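Oxidoreductase (Listeria innocua, PDB 3E18) binds NAD and is probably a dehydrogenase of the GFO/IDH/MocA oxidoreductase family, although its substrate is unknown. Local coordinates at residues A[185-199]-A[212-226]. Residues are numbered along the deposited sequence; the frame is centred on the assembly and turned at random.
Sequences LLFLVDSNVKSVSAN and FVTFITFENGITAQI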
# COMPACT_ATOMS: atom_id res chain seq x y z
N LEU A 185 12.88 7.24 -7.87
CA LEU A 185 11.78 6.77 -8.72
C LEU A 185 11.72 7.47 -10.07
O LEU A 185 11.50 6.83 -11.12
CB LEU A 185 10.45 6.97 -7.98
CG LEU A 185 9.15 6.62 -8.73
CD1 LEU A 185 9.01 5.11 -8.94
CD2 LEU A 185 7.97 7.18 -7.96
N LEU A 186 11.88 8.78 -10.04
CA LEU A 186 11.77 9.59 -11.26
C LEU A 186 13.03 9.46 -12.14
O LEU A 186 12.98 9.57 -13.38
CB LEU A 186 11.47 11.05 -10.89
CG LEU A 186 10.03 11.54 -11.11
CD1 LEU A 186 8.99 10.57 -10.58
CD2 LEU A 186 9.80 12.94 -10.56
N PHE A 187 14.16 9.21 -11.48
CA PHE A 187 15.39 8.84 -12.18
C PHE A 187 15.24 7.48 -12.89
O PHE A 187 15.70 7.32 -14.02
CB PHE A 187 16.57 8.83 -11.17
CG PHE A 187 17.90 8.42 -11.77
CD1 PHE A 187 18.37 9.01 -12.95
CD2 PHE A 187 18.69 7.47 -11.12
CE1 PHE A 187 19.61 8.64 -13.48
CE2 PHE A 187 19.94 7.09 -11.65
CZ PHE A 187 20.39 7.68 -12.83
N LEU A 188 14.58 6.51 -12.24
CA LEU A 188 14.39 5.18 -12.83
C LEU A 188 13.39 5.15 -14.00
O LEU A 188 13.68 4.60 -15.06
CB LEU A 188 13.95 4.18 -11.76
CG LEU A 188 13.94 2.70 -12.17
CD1 LEU A 188 15.32 2.22 -12.64
CD2 LEU A 188 13.43 1.83 -11.04
N VAL A 189 12.22 5.74 -13.78
CA VAL A 189 11.10 5.63 -14.72
C VAL A 189 11.21 6.73 -15.76
O VAL A 189 11.35 7.90 -15.41
CB VAL A 189 9.75 5.70 -13.96
CG1 VAL A 189 8.57 5.54 -14.92
CG2 VAL A 189 9.69 4.62 -12.87
N ASP A 190 11.17 6.36 -17.04
CA ASP A 190 11.25 7.34 -18.12
C ASP A 190 9.84 7.63 -18.62
O ASP A 190 9.45 7.22 -19.73
CB ASP A 190 12.17 6.84 -19.25
CG ASP A 190 12.30 7.84 -20.40
OD1 ASP A 190 12.30 9.07 -20.16
OD2 ASP A 190 12.39 7.38 -21.56
N SER A 191 9.09 8.33 -17.78
CA SER A 191 7.69 8.65 -18.03
C SER A 191 7.26 9.79 -17.12
O SER A 191 7.76 9.94 -16.00
CB SER A 191 6.80 7.42 -17.79
OG SER A 191 5.50 7.63 -18.30
N ASN A 192 6.33 10.60 -17.62
CA ASN A 192 5.78 11.71 -16.86
C ASN A 192 4.79 11.20 -15.83
O ASN A 192 4.08 10.24 -16.09
CB ASN A 192 5.07 12.69 -17.79
CG ASN A 192 6.03 13.52 -18.63
OD1 ASN A 192 7.21 13.67 -18.29
ND2 ASN A 192 5.52 14.09 -19.72
N VAL A 193 4.74 11.86 -14.68
CA VAL A 193 3.72 11.57 -13.66
C VAL A 193 2.35 12.02 -14.17
O VAL A 193 2.21 13.14 -14.64
CB VAL A 193 4.05 12.25 -12.31
CG1 VAL A 193 2.92 12.09 -11.31
CG2 VAL A 193 5.33 11.68 -11.74
N LYS A 194 1.38 11.11 -14.12
CA LYS A 194 0.00 11.37 -14.49
C LYS A 194 -0.82 11.80 -13.27
O LYS A 194 -1.59 12.76 -13.36
CB LYS A 194 -0.62 10.12 -15.12
CG LYS A 194 -1.93 10.38 -15.85
CD LYS A 194 -2.88 9.20 -15.76
CE LYS A 194 -2.76 8.26 -16.94
NZ LYS A 194 -3.34 8.85 -18.18
N SER A 195 -0.67 11.10 -12.14
CA SER A 195 -1.46 11.44 -10.96
C SER A 195 -0.76 11.09 -9.66
O SER A 195 0.12 10.24 -9.63
CB SER A 195 -2.82 10.74 -11.03
OG SER A 195 -2.70 9.33 -10.91
N VAL A 196 -1.18 11.75 -8.58
CA VAL A 196 -0.60 11.56 -7.23
C VAL A 196 -1.72 11.69 -6.20
O VAL A 196 -2.47 12.66 -6.23
CB VAL A 196 0.41 12.69 -6.87
CG1 VAL A 196 1.19 12.35 -5.61
CG2 VAL A 196 1.33 13.01 -8.00
N SER A 197 -1.81 10.73 -5.27
CA SER A 197 -2.64 10.92 -4.10
C SER A 197 -1.65 10.73 -2.95
O SER A 197 -0.65 10.07 -3.12
CB SER A 197 -3.74 9.86 -4.04
OG SER A 197 -3.23 8.55 -3.90
N ALA A 198 -1.93 11.32 -1.81
CA ALA A 198 -1.01 11.24 -0.67
C ALA A 198 -1.74 11.49 0.61
O ALA A 198 -2.79 12.13 0.63
CB ALA A 198 0.15 12.25 -0.81
N ASN A 199 -1.16 10.97 1.69
CA ASN A 199 -1.65 11.27 3.02
C ASN A 199 -0.43 11.40 3.89
O ASN A 199 0.55 10.68 3.72
CB ASN A 199 -2.67 10.20 3.51
CG ASN A 199 -2.39 9.73 4.94
OD1 ASN A 199 -2.68 10.43 5.93
ND2 ASN A 199 -1.85 8.51 5.06
N PHE A 212 4.72 9.80 5.54
CA PHE A 212 3.73 9.94 4.47
C PHE A 212 3.60 8.66 3.68
O PHE A 212 4.41 7.74 3.82
CB PHE A 212 4.11 11.09 3.53
CG PHE A 212 5.33 10.82 2.69
CD1 PHE A 212 5.19 10.41 1.37
CD2 PHE A 212 6.61 10.99 3.21
CE1 PHE A 212 6.30 10.15 0.58
CE2 PHE A 212 7.73 10.74 2.42
CZ PHE A 212 7.56 10.32 1.10
N VAL A 213 2.58 8.63 2.82
CA VAL A 213 2.50 7.61 1.81
C VAL A 213 1.94 8.32 0.59
O VAL A 213 1.15 9.25 0.73
CB VAL A 213 1.62 6.40 2.26
CG1 VAL A 213 0.31 6.86 2.89
CG2 VAL A 213 1.36 5.43 1.10
N THR A 214 2.39 7.93 -0.58
CA THR A 214 1.86 8.47 -1.82
C THR A 214 1.69 7.37 -2.86
O THR A 214 2.46 6.43 -2.89
CB THR A 214 2.74 9.65 -2.33
OG1 THR A 214 2.26 10.10 -3.60
CG2 THR A 214 4.20 9.25 -2.45
N PHE A 215 0.66 7.47 -3.71
CA PHE A 215 0.48 6.50 -4.76
C PHE A 215 0.56 7.29 -6.04
O PHE A 215 -0.23 8.22 -6.26
CB PHE A 215 -0.87 5.77 -4.64
CG PHE A 215 -0.98 4.50 -5.48
CD1 PHE A 215 -0.64 3.27 -4.94
CD2 PHE A 215 -1.42 4.55 -6.81
CE1 PHE A 215 -0.73 2.09 -5.70
CE2 PHE A 215 -1.52 3.39 -7.57
CZ PHE A 215 -1.17 2.15 -7.01
N ILE A 216 1.53 6.93 -6.87
CA ILE A 216 1.86 7.67 -8.07
C ILE A 216 1.53 6.82 -9.29
O ILE A 216 1.84 5.63 -9.31
CB ILE A 216 3.36 8.07 -8.07
CG1 ILE A 216 3.64 9.02 -6.90
CG2 ILE A 216 3.79 8.73 -9.37
CD1 ILE A 216 5.08 9.02 -6.47
N THR A 217 0.92 7.42 -10.30
CA THR A 217 0.71 6.73 -11.56
C THR A 217 1.42 7.53 -12.67
O THR A 217 1.35 8.76 -12.69
CB THR A 217 -0.79 6.59 -11.90
OG1 THR A 217 -1.49 6.08 -10.76
CG2 THR A 217 -1.00 5.65 -13.06
N PHE A 218 2.10 6.82 -13.58
CA PHE A 218 2.83 7.44 -14.69
C PHE A 218 2.00 7.33 -15.95
O PHE A 218 1.09 6.54 -15.99
CB PHE A 218 4.17 6.74 -14.90
CG PHE A 218 5.13 6.99 -13.77
CD1 PHE A 218 5.96 8.10 -13.80
CD2 PHE A 218 5.17 6.15 -12.68
CE1 PHE A 218 6.83 8.38 -12.76
CE2 PHE A 218 6.04 6.41 -11.62
CZ PHE A 218 6.88 7.53 -11.67
N GLU A 219 2.33 8.12 -16.97
CA GLU A 219 1.60 8.11 -18.24
C GLU A 219 1.66 6.75 -18.95
O GLU A 219 0.75 6.39 -19.71
CB GLU A 219 2.11 9.22 -19.17
CG GLU A 219 1.97 10.65 -18.63
CD GLU A 219 0.56 11.25 -18.76
OE1 GLU A 219 -0.32 10.64 -19.40
OE2 GLU A 219 0.34 12.35 -18.20
N ASN A 220 2.74 6.00 -18.72
CA ASN A 220 2.90 4.66 -19.29
C ASN A 220 2.26 3.51 -18.48
O ASN A 220 2.45 2.34 -18.79
CB ASN A 220 4.37 4.35 -19.58
CG ASN A 220 5.20 4.14 -18.32
OD1 ASN A 220 4.73 4.32 -17.20
ND2 ASN A 220 6.45 3.76 -18.51
N GLY A 221 1.52 3.85 -17.42
CA GLY A 221 0.74 2.85 -16.70
C GLY A 221 1.45 2.32 -15.46
O GLY A 221 0.85 1.61 -14.67
N ILE A 222 2.73 2.66 -15.31
CA ILE A 222 3.51 2.23 -14.13
C ILE A 222 2.96 2.88 -12.88
O ILE A 222 2.58 4.06 -12.89
CB ILE A 222 5.01 2.51 -14.31
CG1 ILE A 222 5.58 1.56 -15.37
CG2 ILE A 222 5.81 2.37 -12.97
CD1 ILE A 222 7.04 1.79 -15.68
N THR A 223 2.90 2.12 -11.78
CA THR A 223 2.39 2.66 -10.55
C THR A 223 3.46 2.50 -9.47
O THR A 223 4.36 1.67 -9.58
CB THR A 223 1.01 2.03 -10.12
OG1 THR A 223 1.15 0.62 -9.92
CG2 THR A 223 -0.09 2.29 -11.17
N ALA A 224 3.39 3.34 -8.46
CA ALA A 224 4.37 3.26 -7.37
C ALA A 224 3.74 3.71 -6.11
O ALA A 224 2.88 4.57 -6.13
CB ALA A 224 5.61 4.12 -7.68
N GLN A 225 4.19 3.13 -5.01
CA GLN A 225 3.78 3.60 -3.71
C GLN A 225 5.08 3.90 -2.99
O GLN A 225 5.94 3.04 -2.94
CB GLN A 225 3.00 2.52 -2.97
CG GLN A 225 2.57 2.97 -1.55
CD GLN A 225 1.63 1.98 -0.88
OE1 GLN A 225 0.87 1.30 -1.55
NE2 GLN A 225 1.68 1.91 0.45
N ILE A 226 5.20 5.12 -2.48
CA ILE A 226 6.40 5.58 -1.75
C ILE A 226 5.99 5.89 -0.34
O ILE A 226 4.97 6.54 -0.09
CB ILE A 226 7.04 6.85 -2.41
CG1 ILE A 226 7.26 6.67 -3.92
CG2 ILE A 226 8.27 7.31 -1.64
CD1 ILE A 226 8.10 5.47 -4.34
O HOH W 1 -1.84 8.30 -8.28
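Strands 193-199 and 212-218 pair antiparallel, their axes 4.4 Å apart at closest approach, and a classic beta bulge interrupts the ladder where K194 N and S195 N both donate to T217 O. Beyond the bulge, S197 O accepts from F215 N and, on the other face of its carbonyl plane, from T214 OG1 at 2.9 Å; with OG1 anti to the backbone N (chi1 175°), the threonine adds a side-chain bond to the ladder. S195, F215 and T217 point to one face of the sheet, where a water bonds S195 OG and donates to F215 O at 2.6 Å; the serine hydroxyl suits a face that meets the second subunit, being also hydrogen-bonded to ND2 of N345 of that subunit. This hairpin belongs to the large mixed sheet of the C-terminal domain, whose opposite face, bearing V196 and I216, is packed by helix 173-188. From that helix L185 sends CD2 tip to tip against I216 CD1 at 3.7 Å, while its CD1 touches CB of A224, an alanine small enough to admit the leucine. The F218 ring packs against the end of the helix: V189 CG1 sits over its centre in a CH-pi contact, 3.8 Å from the centroid, and L186 CD1 meets its edge. At the type I turn 218-221, E219 N donates to N192 O and N220 N to S191 OG.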